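Local coordinates for alanine dehydrogenase (Archaeoglobus fulgidus, PDB 1OMO) that catalyses the NAD-dependent oxidative deamination of L-alanine to pyruvate and the reverse reductive amination of pyruvate, working as a homodimer, at the interface of chains A and B. Numbering follows the deposited sequence. Chains: chain A/B, alanine dehydrogenase.

The interface of chains A and B. Residues chain A 37, 39, 57; chain B 43-46.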
ATOM      1  N   GLN A  37      10.360   9.051  -5.556  1.00 33.57           N
ATOM      2  CA  GLN A  37      10.449   7.631  -5.328  1.00 33.54           C
ATOM      3  C   GLN A  37       9.034   7.052  -5.594  1.00 32.23           C
ATOM      4  O   GLN A  37       8.019   7.652  -5.214  1.00 29.76           O
ATOM      5  CB  GLN A  37      10.949   7.485  -3.888  1.00 36.63           C
ATOM      6  CG  GLN A  37      11.183   6.104  -3.309  1.00 40.37           C
ATOM      7  CD  GLN A  37      11.685   6.198  -1.846  1.00 42.15           C
ATOM      8  OE1 GLN A  37      11.311   7.124  -1.092  1.00 41.78           O
ATOM      9  NE2 GLN A  37      12.520   5.238  -1.444  1.00 41.89           N
ATOM     10  N   PRO A  39       7.169   3.039  -5.900  1.00 31.07           N
ATOM     11  CA  PRO A  39       7.135   1.596  -6.110  1.00 29.42           C
ATOM     12  C   PRO A  39       5.989   1.248  -7.044  1.00 30.12           C
ATOM     13  O   PRO A  39       5.092   2.054  -7.276  1.00 28.45           O
ATOM     14  CB  PRO A  39       6.878   1.049  -4.711  1.00 30.41           C
ATOM     15  CG  PRO A  39       7.560   2.054  -3.823  1.00 29.53           C
ATOM     16  CD  PRO A  39       7.098   3.351  -4.460  1.00 31.41           C
ATOM     17  N   HIS A  57       6.777   9.222  -2.982  1.00 21.16           N
ATOM     18  CA  HIS A  57       7.460  10.246  -2.229  1.00 21.91           C
ATOM     19  C   HIS A  57       8.090  11.267  -3.186  1.00 23.33           C
ATOM     20  O   HIS A  57       8.851  10.877  -4.108  1.00 22.01           O
ATOM     21  CB  HIS A  57       8.559   9.591  -1.395  1.00 22.42           C
ATOM     22  CG  HIS A  57       9.456  10.559  -0.688  1.00 22.58           C
ATOM     23  ND1 HIS A  57      10.765  10.261  -0.375  1.00 24.23           N
ATOM     24  CD2 HIS A  57       9.237  11.809  -0.219  1.00 23.68           C
ATOM     25  CE1 HIS A  57      11.313  11.287   0.249  1.00 23.03           C
ATOM     26  NE2 HIS A  57      10.408  12.241   0.355  1.00 23.82           N
TER
ATOM     27  N   TYR B  43       7.934  -0.746   0.514  1.00 29.33           N
ATOM     28  CA  TYR B  43       8.649   0.257   1.281  1.00 29.00           C
ATOM     29  C   TYR B  43       8.890   1.582   0.594  1.00 28.87           C
ATOM     30  O   TYR B  43       8.985   1.684  -0.622  1.00 28.68           O
ATOM     31  CB  TYR B  43      10.012  -0.289   1.672  1.00 29.14           C
ATOM     32  CG  TYR B  43       9.970  -1.508   2.536  1.00 29.35           C
ATOM     33  CD1 TYR B  43      10.207  -1.424   3.912  1.00 31.36           C
ATOM     34  CD2 TYR B  43       9.705  -2.750   1.984  1.00 29.37           C
ATOM     35  CE1 TYR B  43      10.175  -2.562   4.715  1.00 30.74           C
ATOM     36  CE2 TYR B  43       9.675  -3.880   2.765  1.00 30.61           C
ATOM     37  CZ  TYR B  43       9.905  -3.788   4.122  1.00 31.56           C
ATOM     38  OH  TYR B  43       9.850  -4.939   4.868  1.00 35.21           O
ATOM     39  N   LEU B  44       9.017   2.599   1.419  1.00 29.54           N
ATOM     40  CA  LEU B  44       9.316   3.935   0.962  1.00 29.66           C
ATOM     41  C   LEU B  44      10.413   4.296   1.962  1.00 30.45           C
ATOM     42  O   LEU B  44      10.141   4.435   3.155  1.00 30.57           O
ATOM     43  CB  LEU B  44       8.090   4.819   1.150  1.00 29.97           C
ATOM     44  CG  LEU B  44       7.588   5.727   0.030  1.00 27.83           C
ATOM     45  CD1 LEU B  44       7.411   4.942  -1.256  1.00 26.90           C
ATOM     46  CD2 LEU B  44       6.281   6.337   0.478  1.00 25.73           C
ATOM     47  N   GLU B  45      11.651   4.416   1.495  1.00 31.82           N
ATOM     48  CA  GLU B  45      12.764   4.741   2.390  1.00 33.59           C
ATOM     49  C   GLU B  45      13.064   6.244   2.489  1.00 34.73           C
ATOM     50  O   GLU B  45      13.167   6.941   1.483  1.00 35.78           O
ATOM     51  CB  GLU B  45      14.035   4.012   1.932  1.00 34.53           C
ATOM     52  CG  GLU B  45      13.933   2.506   1.896  1.00 35.32           C
ATOM     53  CD  GLU B  45      13.539   1.930   3.234  1.00 37.37           C
ATOM     54  OE1 GLU B  45      14.013   2.441   4.263  1.00 37.07           O
ATOM     55  OE2 GLU B  45      12.757   0.960   3.266  1.00 40.21           O
ATOM     56  N   PHE B  46      13.211   6.748   3.701  1.00 34.85           N
ATOM     57  CA  PHE B  46      13.532   8.143   3.858  1.00 34.68           C
ATOM     58  C   PHE B  46      14.846   8.248   4.574  1.00 36.65           C
ATOM     59  O   PHE B  46      15.365   7.271   5.122  1.00 36.95           O
ATOM     60  CB  PHE B  46      12.485   8.841   4.677  1.00 33.62           C
ATOM     61  CG  PHE B  46      11.111   8.554   4.236  1.00 34.03           C
ATOM     62  CD1 PHE B  46      10.288   7.751   5.007  1.00 33.34           C
ATOM     63  CD2 PHE B  46      10.621   9.106   3.061  1.00 33.89           C
ATOM     64  CE1 PHE B  46       8.982   7.503   4.617  1.00 35.51           C
ATOM     65  CE2 PHE B  46       9.322   8.869   2.657  1.00 34.60           C
ATOM     66  CZ  PHE B  46       8.490   8.062   3.438  1.00 35.41           C
TER
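A:His57, near the end of strand 50-58, and B:Phe46, the last residue of strand 42-46, form an edge-to-face ring pair across the dimer interface. The phenyl ring turns its CD2-CE2 edge into one face of the imidazole, with the planes at 77° and the centroids 5.0 Å apart. B:Phe46 CD2 lies 3.6 Å from A:His57 CE1, and the contact falls toward the rim of the imidazole. Beside the ring pair, A:Pro39 and B:Leu44 make the aliphatic part of the seam: the pyrrolidine ring meets the leucine side chain at about a right angle, its CD 3.6 Å from methyl CD1, while its CG rests 3.5 Å from the backbone O of B:Tyr43.

Polar contacts centre on A:Gln37. With CG anti to the backbone N (chi1 -179°) and the chain extended beyond it, the side chain carries its amide straight to the backbone of B:Glu45. Within chain A, A:His57 ND1 donates to amide oxygen OE1 of A:Gln37 at 3.3 Å (154° at H); the acceptor lies close to the imidazole plane, and the bond would limit rotation of the amide. Across the interface, as modelled, two acceptors meet, OE1 and B:Glu45 O at 3.2 Å, and two donors, NE2 and B:Glu45 N at 3.2 Å, the backbone N-H pointing towards NE2. The weak NE2-to-O bond and the placing of the amide's two ends are therefore doubtful. A turned amide could pair with both backbone groups, but NE2 would then face ND1, which would have to accept, with the imidazole hydrogen on its NE2; the coordinates do not show which state holds. With an alanine at A:His57, the edge of B:Phe46 would probably lose its aromatic partner and the A:Gln37 amide would be freer to turn.

Repeated by the two-fold axis, this small patch between strand 42-46 of one subunit and the loop and strand 50-58 of the other belongs to the beta-sandwich dimer interface, its centre about 13 Å from the inferred active-site residue B:Lys65.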